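Local structure of prolyl-tRNA synthetase (Naegleria fowleri, 6UYH) at residues A296-V302 with G330-D336; E325-I331 with F389-K395; T420-F426 with L491-Y495; E224-A228 with V278-V282. The protein probably attaches proline to its cognate tRNA in an ATP-dependent reaction, as a class II aminoacyl-tRNA synthetase, and binds the inhibitor halofuginone together with an ATP analogue. All coordinates share one frame; numbering follows the deposited sequence.

From the N terminus, interaction 4 comes first: the strand 219-227 and the helix 274-283 are brought together within the class II core, closing a loop that is about half strand. The chain then enters the anticodon-binding domain, where interaction 1 pairs 296-302 with 330-336 around the helix 313-328. Interaction 2 begins before that loop is complete, since 325-331 overlaps 330-336 in Gly330 and Ile331, and it ends at 389-395; the two contacts therefore cross, and they touch through Val300, Leu326, Val333 and Ile394. Interaction 3 follows in series, joining 420-426 to 491-495 in the C-terminal region, its centre about 51 Å from that of interaction 1.

Interaction 1 of 4, residues A296-V302 with G330-D336; sequences AFCQVVV and GIRVKLD. With EDO (1,2-ethanediol), chain R.
The guanidinium group of Arg332 carries the Gln299 amide on one face, with CD of Gln299 3.4 Å above its plane and the two planes 22° apart, while the carbonyl oxygen of Ala296 lies at its edge; the Phe297 ring has CE of Lys334 at its edge. The stack lies just before the paired parallel strands 300-304 and 333-335, which the helix 313-328 connects in a beta-alpha-beta crossover of the anticodon-binding domain. NE and NH2 of Arg332 both reach Ala296 O, a side-on grip in which NE stands 2.7 Å from that oxygen. A bend at chi3 (-62°) turns the guanidinium back toward the loop before the first strand. The Gln299 amide is fixed in turn: OE1 accepts the backbone N-H of Arg332 in the carbonyl plane, on a lone pair, at 2.9 Å, and NE2 donates to Pro293 O and to a 1,2-ethanediol, probably from the crystallisation liquor. Arg332 O takes two donors, Gln299 N and Val300 N. From there the parallel ladder runs on through Lys334 N to Val300 O, Val302 N to Lys334 O and Asp336 N to Val302 O. Val300, Val302 and Val333 share one face of the sheet, all three meeting helix 313-328. On the other face the aliphatic part of Lys334 passes Cys298, CG lying 3.8 Å from SG.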
# COMPACT_ATOMS: atom_id res chain seq x y z
N ALA A 296 0.44 1.50 18.64
CA ALA A 296 0.90 2.82 19.05
C ALA A 296 2.22 3.16 18.37
O ALA A 296 3.20 2.44 18.53
CB ALA A 296 1.07 2.87 20.57
N PHE A 297 2.25 4.30 17.65
CA PHE A 297 3.47 4.73 16.97
C PHE A 297 4.64 4.81 17.94
O PHE A 297 5.79 4.52 17.58
CB PHE A 297 3.25 6.09 16.29
CG PHE A 297 3.20 7.23 17.25
CD1 PHE A 297 4.32 8.01 17.49
CD2 PHE A 297 2.03 7.50 17.95
CE1 PHE A 297 4.28 9.05 18.41
CE2 PHE A 297 1.97 8.54 18.88
CZ PHE A 297 3.10 9.31 19.11
N CYS A 298 4.36 5.22 19.17
CA CYS A 298 5.32 5.19 20.27
C CYS A 298 4.63 4.49 21.43
O CYS A 298 3.54 4.91 21.85
CB CYS A 298 5.76 6.61 20.66
SG CYS A 298 6.74 6.69 22.18
N GLN A 299 5.24 3.43 21.93
CA GLN A 299 4.63 2.70 23.04
C GLN A 299 5.04 3.24 24.40
O GLN A 299 4.24 3.23 25.34
CB GLN A 299 5.00 1.22 22.96
CG GLN A 299 4.48 0.54 21.69
CD GLN A 299 5.09 -0.82 21.51
OE1 GLN A 299 6.31 -0.96 21.44
NE2 GLN A 299 4.24 -1.84 21.46
N VAL A 300 6.28 3.71 24.52
CA VAL A 300 6.83 4.18 25.80
C VAL A 300 7.59 5.46 25.53
O VAL A 300 8.44 5.50 24.63
CB VAL A 300 7.76 3.13 26.45
CG1 VAL A 300 8.28 3.65 27.79
CG2 VAL A 300 7.06 1.79 26.62
N VAL A 301 7.30 6.51 26.29
CA VAL A 301 8.08 7.74 26.25
C VAL A 301 8.83 7.87 27.57
O VAL A 301 8.24 7.70 28.64
CB VAL A 301 7.20 8.98 25.97
CG1 VAL A 301 6.11 9.17 27.03
CG2 VAL A 301 8.07 10.24 25.82
N VAL A 302 10.13 8.14 27.48
CA VAL A 302 10.99 8.29 28.65
C VAL A 302 11.26 9.77 28.86
O VAL A 302 11.69 10.46 27.93
CB VAL A 302 12.31 7.50 28.49
CG1 VAL A 302 13.13 7.56 29.78
CG2 VAL A 302 12.04 6.06 28.10
N GLY A 330 12.90 -4.15 21.03
CA GLY A 330 11.91 -3.96 20.00
C GLY A 330 10.72 -3.12 20.41
O GLY A 330 9.72 -3.10 19.68
N ILE A 331 10.80 -2.44 21.54
CA ILE A 331 9.74 -1.54 21.98
C ILE A 331 9.93 -0.20 21.27
O ILE A 331 11.05 0.31 21.18
CB ILE A 331 9.76 -1.39 23.51
CG1 ILE A 331 9.52 -2.75 24.17
CG2 ILE A 331 8.77 -0.33 23.98
CD1 ILE A 331 9.82 -2.79 25.67
N ARG A 332 8.83 0.36 20.76
CA ARG A 332 8.89 1.67 20.10
C ARG A 332 8.96 2.73 21.19
O ARG A 332 7.96 3.05 21.84
CB ARG A 332 7.70 1.85 19.17
CG ARG A 332 7.72 0.85 18.02
CD ARG A 332 6.54 1.03 17.05
NE ARG A 332 5.23 0.82 17.67
CZ ARG A 332 4.68 -0.36 17.92
NH1 ARG A 332 5.34 -1.48 17.62
NH2 ARG A 332 3.47 -0.44 18.47
N VAL A 333 10.15 3.27 21.41
CA VAL A 333 10.42 4.10 22.58
C VAL A 333 10.94 5.45 22.10
O VAL A 333 11.66 5.53 21.09
CB VAL A 333 11.43 3.42 23.54
CG1 VAL A 333 12.72 3.05 22.81
CG2 VAL A 333 11.73 4.30 24.75
N LYS A 334 10.57 6.51 22.81
CA LYS A 334 11.09 7.84 22.58
C LYS A 334 11.70 8.39 23.86
O LYS A 334 11.26 8.07 24.96
CB LYS A 334 10.00 8.79 22.07
CG LYS A 334 9.63 8.54 20.62
CD LYS A 334 8.79 9.66 20.05
CE LYS A 334 8.56 9.45 18.56
NZ LYS A 334 9.84 9.20 17.83
N LEU A 335 12.74 9.20 23.69
CA LEU A 335 13.40 9.89 24.80
C LEU A 335 13.16 11.38 24.63
O LEU A 335 13.71 12.00 23.72
CB LEU A 335 14.89 9.54 24.82
CG LEU A 335 15.89 10.38 25.62
CD1 LEU A 335 15.34 10.75 26.98
CD2 LEU A 335 17.18 9.60 25.78
N ASP A 336 12.32 11.95 25.49
CA ASP A 336 11.97 13.37 25.40
C ASP A 336 12.83 14.14 26.40
O ASP A 336 12.42 14.40 27.53
CB ASP A 336 10.48 13.59 25.63
CG ASP A 336 10.06 15.04 25.38
OD1 ASP A 336 10.95 15.88 25.10
OD2 ASP A 336 8.85 15.32 25.46
C1 EDO R . 7.31 -4.67 21.50
O1 EDO R . 7.17 -6.09 21.47
C2 EDO R . 6.39 -4.06 20.46
O2 EDO R . 5.04 -4.46 20.73

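Interaction 2 of 4, residues E325-I331 with F389-K395; sequences ELEKAGI and FSGDSIK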
# COMPACT_ATOMS: atom_id res chain seq x y z
N GLU A 325 17.80 -0.09 26.33
CA GLU A 325 17.37 -1.46 26.61
C GLU A 325 16.00 -1.74 26.02
O GLU A 325 15.77 -2.81 25.46
CB GLU A 325 17.37 -1.72 28.12
CG GLU A 325 17.08 -3.17 28.44
CD GLU A 325 17.20 -3.50 29.90
OE1 GLU A 325 17.69 -2.63 30.66
OE2 GLU A 325 16.81 -4.62 30.29
N LEU A 326 15.09 -0.77 26.11
CA LEU A 326 13.77 -0.95 25.51
C LEU A 326 13.85 -1.00 23.99
O LEU A 326 13.19 -1.83 23.36
CB LEU A 326 12.83 0.17 25.97
CG LEU A 326 12.60 0.33 27.47
CD1 LEU A 326 11.53 1.38 27.70
CD2 LEU A 326 12.20 -0.98 28.11
N GLU A 327 14.68 -0.13 23.39
CA GLU A 327 14.83 -0.15 21.94
C GLU A 327 15.39 -1.48 21.46
O GLU A 327 14.95 -2.01 20.43
CB GLU A 327 15.73 1.00 21.48
CG GLU A 327 15.87 1.07 19.97
CD GLU A 327 17.07 1.87 19.53
OE1 GLU A 327 18.06 1.95 20.29
OE2 GLU A 327 17.03 2.43 18.41
N LYS A 328 16.38 -2.02 22.18
CA LYS A 328 16.96 -3.31 21.81
C LYS A 328 15.94 -4.43 21.90
O LYS A 328 16.02 -5.41 21.14
CB LYS A 328 18.17 -3.62 22.70
N ALA A 329 14.96 -4.30 22.80
CA ALA A 329 13.90 -5.28 22.95
C ALA A 329 12.78 -5.11 21.94
O ALA A 329 11.81 -5.86 21.98
CB ALA A 329 13.32 -5.22 24.37
N GLY A 330 12.90 -4.15 21.03
CA GLY A 330 11.91 -3.96 20.00
C GLY A 330 10.72 -3.12 20.41
O GLY A 330 9.72 -3.10 19.68
N ILE A 331 10.80 -2.44 21.54
CA ILE A 331 9.74 -1.54 21.98
C ILE A 331 9.93 -0.20 21.27
O ILE A 331 11.05 0.31 21.18
CB ILE A 331 9.76 -1.39 23.51
CG1 ILE A 331 9.52 -2.75 24.17
CG2 ILE A 331 8.77 -0.33 23.98
CD1 ILE A 331 9.82 -2.79 25.67
N PHE A 389 13.18 -3.88 36.23
CA PHE A 389 13.03 -3.28 34.91
C PHE A 389 13.72 -4.13 33.86
O PHE A 389 14.85 -4.57 34.05
CB PHE A 389 13.61 -1.87 34.90
CG PHE A 389 13.79 -1.30 33.51
CD1 PHE A 389 12.73 -0.68 32.86
CD2 PHE A 389 15.01 -1.39 32.87
CE1 PHE A 389 12.89 -0.16 31.59
CE2 PHE A 389 15.18 -0.87 31.59
CZ PHE A 389 14.12 -0.26 30.95
N SER A 390 13.03 -4.34 32.74
CA SER A 390 13.59 -5.07 31.60
C SER A 390 12.64 -4.92 30.43
O SER A 390 11.52 -4.43 30.58
CB SER A 390 13.82 -6.55 31.92
OG SER A 390 12.59 -7.25 31.98
N GLY A 391 13.10 -5.37 29.26
CA GLY A 391 12.22 -5.39 28.10
C GLY A 391 11.00 -6.26 28.32
O GLY A 391 9.90 -5.91 27.92
N ASP A 392 11.19 -7.41 28.98
CA ASP A 392 10.06 -8.30 29.24
C ASP A 392 9.07 -7.69 30.22
O ASP A 392 7.85 -7.81 30.04
CB ASP A 392 10.57 -9.65 29.76
CG ASP A 392 11.20 -10.50 28.68
OD1 ASP A 392 11.15 -10.10 27.50
OD2 ASP A 392 11.74 -11.57 29.01
N SER A 393 9.57 -7.04 31.28
CA SER A 393 8.65 -6.49 32.27
C SER A 393 7.88 -5.30 31.72
O SER A 393 6.71 -5.10 32.07
CB SER A 393 9.40 -6.11 33.56
OG SER A 393 10.25 -4.99 33.36
N ILE A 394 8.49 -4.52 30.83
CA ILE A 394 7.78 -3.40 30.21
C ILE A 394 6.75 -3.92 29.20
O ILE A 394 5.63 -3.41 29.13
CB ILE A 394 8.77 -2.42 29.57
CG1 ILE A 394 9.62 -1.74 30.65
CG2 ILE A 394 8.03 -1.39 28.73
CD1 ILE A 394 8.81 -1.06 31.74
N LYS A 395 7.11 -4.94 28.42
CA LYS A 395 6.12 -5.56 27.54
C LYS A 395 4.94 -6.11 28.34
O LYS A 395 3.78 -6.02 27.90
CB LYS A 395 6.77 -6.68 26.72
CG LYS A 395 7.71 -6.19 25.64
CD LYS A 395 8.47 -7.34 24.99
CE LYS A 395 9.46 -6.81 23.96
NZ LYS A 395 10.30 -7.89 23.37
O HOH W 1 15.65 -6.54 28.63
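Ala329 O, just after helix 313-328, accepts a hydrogen bond from Lys395 NZ at 2.9 Å, with the ammonium nitrogen in the carbonyl plane. Lys395 reaches it with a chain extended beyond CG, its CG 4.0 Å from CD1 of Ile331. The helix closes here in a Schellman motif: Gly330 has positive phi, and Ile331 N and Gly330 N bond back to Leu326 O and Glu327 O. Ser390 is the N-cap of the partner helix 391-415, OG accepting from Ser393 N, and a water joins this first turn to the other segment by donating to Glu325 OE2 and accepting from Gly391 N. The methyl of Ala329 sits 3.9 Å from Gly391 CA, a close approach made possible by the absence of a side chain on Gly391. Next to these polar groups lies an apolar seam. CD2 of Leu326 touches both the Phe389 ring, 3.5 Å from CZ, and Ile394, 3.7 Å from CG1. Ile331 crosses Ile394 at about a right angle, CD1 to CG2. The other oxygen of the Glu325 carboxylate, OE1, meets the ring edge of Phe389 3.2 Å from CE2, the carboxylate plane 82° from that of the ring, an approach consistent with attraction to the weakly positive ring edge. Leu326, Ile331 and Ile394 all rest on Val300 of strand 300-304. Two helices packed side by side on one face of a mixed five-stranded sheet are characteristic of the alpha/beta anticodon-binding domain of class IIa synthetases.

Interaction 3 of 4, residues T420-F426 with L491-Y495; sequences TRTWPEF and LENFY. With EDO (1,2-ethanediol), chain B.
Aromatic contacts centre on Phe494, which points its edge at the face of Phe426 in a T-shaped pair with centroids 5.6 Å apart and planes at 79°. CE2 is the leading atom of that edge, and it also lies 3.7 Å from Phe426 CB. With its CG anti to the backbone N (chi1 175°), Phe426 holds its ring on the side of the helix that faces Phe494. Trp423 adds an oblique contact, its six-membered ring inclined at 67° to Phe494 and CE3 3.6 Å from CD2. Trp423 in turn has CD2 of Phe426 over one face, so the three rings form a cluster. The indole NE1 bonds to Glu457, and Lys453 makes a cation-pi contact with Trp423.

Backbone oxygens line other parts of the Phe494 ring. Arg421 O approaches its edge, 3.5 Å from CE1, whereas Thr420 O comes in obliquely near CZ. These contacts place the loop between strands 474-479 and 505-512 against the start of the helix 423-431, within the C-terminal domain that follows the anticodon-binding domain in this group of prolyl-tRNA synthetases.

Aliphatic packing joins Leu491 to Arg421, CD1 lying 3.9 Å from CG; Trp506 borders both residues.

The polar bonds of the two segments are not made to each other. Thr422, at the N-cap position, donates from OG1 to Glu425 OE1 at 2.7 Å, and Asn493 OD1 accepts from Tyr495 N in an Asx turn. Beyond Leu491, the extended Arg421 chain delivers NH1 and NH2 to the two hydroxyl oxygens of one 1,2-ethanediol, probably from the crystallisation liquor.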
# COMPACT_ATOMS: atom_id res chain seq x y z
N THR A 420 -35.02 -7.29 24.94
CA THR A 420 -36.27 -6.52 24.87
C THR A 420 -37.33 -7.39 24.19
O THR A 420 -37.37 -7.50 22.96
CB THR A 420 -36.06 -5.19 24.14
OG1 THR A 420 -35.58 -5.40 22.81
CG2 THR A 420 -35.04 -4.34 24.89
N ARG A 421 -38.18 -8.02 25.01
CA ARG A 421 -39.17 -8.95 24.48
C ARG A 421 -40.39 -8.26 23.87
O ARG A 421 -41.11 -8.90 23.10
CB ARG A 421 -39.62 -9.90 25.59
CG ARG A 421 -38.52 -10.85 26.07
CD ARG A 421 -38.95 -11.49 27.38
NE ARG A 421 -37.95 -12.39 27.95
CZ ARG A 421 -36.92 -12.00 28.70
NH1 ARG A 421 -36.73 -10.71 28.95
NH2 ARG A 421 -36.09 -12.90 29.19
N THR A 422 -40.64 -7.00 24.20
CA THR A 422 -41.83 -6.27 23.76
C THR A 422 -41.43 -4.89 23.26
O THR A 422 -40.34 -4.38 23.56
CB THR A 422 -42.87 -6.12 24.88
OG1 THR A 422 -42.33 -5.31 25.93
CG2 THR A 422 -43.28 -7.47 25.43
N TRP A 423 -42.33 -4.28 22.49
CA TRP A 423 -42.03 -2.97 21.91
C TRP A 423 -41.76 -1.89 22.96
O TRP A 423 -40.79 -1.13 22.79
CB TRP A 423 -43.15 -2.52 20.97
CG TRP A 423 -42.75 -1.28 20.29
CD1 TRP A 423 -43.08 0.00 20.64
CD2 TRP A 423 -41.86 -1.17 19.17
NE1 TRP A 423 -42.47 0.90 19.79
CE2 TRP A 423 -41.72 0.20 18.88
CE3 TRP A 423 -41.18 -2.11 18.38
CZ2 TRP A 423 -40.93 0.66 17.82
CZ3 TRP A 423 -40.40 -1.65 17.34
CH2 TRP A 423 -40.28 -0.28 17.06
N PRO A 424 -42.57 -1.74 24.02
CA PRO A 424 -42.26 -0.69 25.00
C PRO A 424 -40.88 -0.85 25.62
O PRO A 424 -40.20 0.15 25.88
CB PRO A 424 -43.38 -0.84 26.05
CG PRO A 424 -44.50 -1.48 25.30
CD PRO A 424 -43.85 -2.41 24.33
N GLU A 425 -40.46 -2.09 25.87
CA GLU A 425 -39.10 -2.33 26.36
C GLU A 425 -38.07 -1.95 25.31
O GLU A 425 -37.04 -1.35 25.64
CB GLU A 425 -38.93 -3.79 26.74
CG GLU A 425 -39.70 -4.19 27.99
CD GLU A 425 -39.68 -5.68 28.20
OE1 GLU A 425 -40.46 -6.38 27.52
OE2 GLU A 425 -38.87 -6.17 29.02
N PHE A 426 -38.32 -2.31 24.05
CA PHE A 426 -37.40 -2.01 22.96
C PHE A 426 -37.17 -0.51 22.82
O PHE A 426 -36.02 -0.04 22.81
CB PHE A 426 -37.96 -2.61 21.67
CG PHE A 426 -37.16 -2.28 20.42
CD1 PHE A 426 -35.95 -2.91 20.17
CD2 PHE A 426 -37.65 -1.39 19.48
CE1 PHE A 426 -35.24 -2.63 19.02
CE2 PHE A 426 -36.94 -1.11 18.34
CZ PHE A 426 -35.74 -1.74 18.10
N LEU A 491 -43.29 -15.52 22.70
CA LEU A 491 -42.98 -14.17 22.27
C LEU A 491 -43.57 -13.89 20.89
O LEU A 491 -43.63 -14.78 20.04
CB LEU A 491 -41.46 -13.94 22.24
CG LEU A 491 -40.83 -14.11 23.62
CD1 LEU A 491 -39.37 -13.70 23.56
CD2 LEU A 491 -41.61 -13.30 24.68
N GLU A 492 -44.03 -12.66 20.69
CA GLU A 492 -44.71 -12.28 19.46
C GLU A 492 -43.76 -11.54 18.51
O GLU A 492 -42.83 -10.86 18.93
CB GLU A 492 -45.92 -11.40 19.77
N ASN A 493 -44.01 -11.71 17.22
CA ASN A 493 -43.33 -10.91 16.20
C ASN A 493 -43.55 -9.42 16.48
O ASN A 493 -44.65 -9.00 16.83
CB ASN A 493 -43.88 -11.29 14.82
CG ASN A 493 -42.96 -10.94 13.70
OD1 ASN A 493 -42.54 -9.80 13.55
ND2 ASN A 493 -42.65 -11.94 12.87
N PHE A 494 -42.48 -8.63 16.34
CA PHE A 494 -42.59 -7.18 16.52
C PHE A 494 -43.42 -6.52 15.42
O PHE A 494 -43.90 -5.40 15.62
CB PHE A 494 -41.21 -6.52 16.53
CG PHE A 494 -40.58 -6.43 17.90
CD1 PHE A 494 -40.85 -7.38 18.87
CD2 PHE A 494 -39.71 -5.38 18.21
CE1 PHE A 494 -40.26 -7.29 20.13
CE2 PHE A 494 -39.13 -5.29 19.46
CZ PHE A 494 -39.40 -6.25 20.42
N TYR A 495 -43.58 -7.18 14.28
CA TYR A 495 -44.35 -6.65 13.16
C TYR A 495 -45.73 -7.27 13.19
O TYR A 495 -45.86 -8.47 12.86
CB TYR A 495 -43.63 -6.96 11.85
CG TYR A 495 -44.28 -6.45 10.58
CD1 TYR A 495 -45.08 -5.31 10.58
CD2 TYR A 495 -44.07 -7.11 9.37
CE1 TYR A 495 -45.66 -4.85 9.40
CE2 TYR A 495 -44.64 -6.67 8.20
CZ TYR A 495 -45.43 -5.54 8.22
OH TYR A 495 -46.00 -5.10 7.04
C1 EDO B . -33.62 -10.28 31.51
O1 EDO B . -34.76 -9.67 30.89
C2 EDO B . -32.96 -11.22 30.52
O2 EDO B . -33.71 -12.43 30.45

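Interaction 4 of 4, residues E224-A228 with V278-V282; sequences ETFIA and VMIMV
Two successive turns of the Ile227 side chain, chi1 -50° and chi2 -54°, fold its CD1 back toward the helix 278-282, where it meets Met281 and Val282. The contact packs a strand of the antiparallel sheet of the class II synthetase core against a helix of the same domain; the axes of segments 224-227 and 278-282 are 8.4 Å apart at closest approach and inclined at 36°. CD1 of Ile227 touches Met281 CB at 3.8 Å and Val282 CG2 at 3.9 Å, with CG2 of Ile227 also close to Met281 CB. The rest of Met281 leads away from the strand toward Phe22 and Tyr26 of the helix 22-32, and Phe22 also borders Ile227. One turn earlier in the helix, Val278 and Thr225 reach toward each other tip to tip. The Thr225 hydroxyl is bonded to Val234 O on the adjacent strand 232-243, which ties it to the sheet; CG1 of Val278 is 3.6 Å from Thr225 OG1. The Val278 side chain is about 7 Å from the bound ATP analogue, nearest atoms, so the packing lies near the nucleotide site. CG2 of Val282 rests 3.7 Å from the backbone oxygen of Phe226.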
# COMPACT_ATOMS: atom_id res chain seq x y z
N GLU A 224 -19.74 -6.77 14.61
CA GLU A 224 -20.35 -5.53 15.08
C GLU A 224 -19.55 -4.97 16.24
O GLU A 224 -19.08 -5.71 17.11
CB GLU A 224 -21.79 -5.77 15.53
CG GLU A 224 -22.70 -6.15 14.37
CD GLU A 224 -22.81 -5.04 13.35
OE1 GLU A 224 -23.26 -3.93 13.72
OE2 GLU A 224 -22.41 -5.26 12.18
N THR A 225 -19.38 -3.64 16.25
CA THR A 225 -18.72 -2.92 17.33
C THR A 225 -19.69 -1.88 17.87
O THR A 225 -20.73 -1.61 17.27
CB THR A 225 -17.42 -2.25 16.88
OG1 THR A 225 -17.70 -1.27 15.88
CG2 THR A 225 -16.43 -3.29 16.29
N PHE A 226 -19.34 -1.30 19.02
CA PHE A 226 -20.29 -0.49 19.76
C PHE A 226 -19.64 0.78 20.30
O PHE A 226 -18.59 0.71 20.94
CB PHE A 226 -20.90 -1.28 20.92
CG PHE A 226 -21.89 -0.51 21.74
CD1 PHE A 226 -23.10 -0.08 21.18
CD2 PHE A 226 -21.64 -0.23 23.07
CE1 PHE A 226 -24.04 0.62 21.96
CE2 PHE A 226 -22.59 0.46 23.85
CZ PHE A 226 -23.78 0.88 23.28
N ILE A 227 -20.28 1.92 20.06
CA ILE A 227 -19.81 3.21 20.56
C ILE A 227 -20.67 3.57 21.76
O ILE A 227 -21.81 4.02 21.60
CB ILE A 227 -19.84 4.29 19.48
CG1 ILE A 227 -19.17 3.78 18.19
CG2 ILE A 227 -19.16 5.59 19.98
CD1 ILE A 227 -17.74 3.23 18.36
N ALA A 228 -20.12 3.43 22.97
CA ALA A 228 -20.91 3.63 24.19
C ALA A 228 -21.37 5.07 24.37
O ALA A 228 -22.43 5.31 24.95
CB ALA A 228 -20.10 3.19 25.41
N VAL A 278 -13.36 3.53 14.92
CA VAL A 278 -13.90 2.76 16.04
C VAL A 278 -12.93 2.80 17.21
O VAL A 278 -13.32 3.07 18.35
CB VAL A 278 -14.19 1.31 15.60
CG1 VAL A 278 -14.66 0.49 16.81
CG2 VAL A 278 -15.27 1.30 14.53
N MET A 279 -11.65 2.55 16.93
CA MET A 279 -10.62 2.56 17.95
C MET A 279 -10.64 3.87 18.74
O MET A 279 -10.61 3.87 19.98
CB MET A 279 -9.24 2.36 17.29
CG MET A 279 -8.07 2.30 18.28
SD MET A 279 -6.49 2.43 17.39
CE MET A 279 -6.48 4.16 16.90
N ILE A 280 -10.71 4.99 18.02
CA ILE A 280 -10.67 6.30 18.67
C ILE A 280 -11.96 6.57 19.45
O ILE A 280 -11.93 7.03 20.59
CB ILE A 280 -10.41 7.39 17.62
CG1 ILE A 280 -9.03 7.17 16.99
CG2 ILE A 280 -10.56 8.78 18.25
CD1 ILE A 280 -8.76 8.08 15.79
N MET A 281 -13.13 6.30 18.83
CA MET A 281 -14.38 6.55 19.53
C MET A 281 -14.53 5.69 20.77
O MET A 281 -15.15 6.13 21.76
CB MET A 281 -15.58 6.32 18.60
CG MET A 281 -15.73 7.39 17.53
SD MET A 281 -17.14 7.02 16.44
CE MET A 281 -17.08 8.47 15.37
N VAL A 282 -14.01 4.46 20.75
CA VAL A 282 -14.12 3.58 21.91
C VAL A 282 -13.17 4.04 23.02
O VAL A 282 -13.59 4.19 24.18
CB VAL A 282 -13.87 2.11 21.51
CG1 VAL A 282 -13.78 1.23 22.76
CG2 VAL A 282 -14.99 1.60 20.59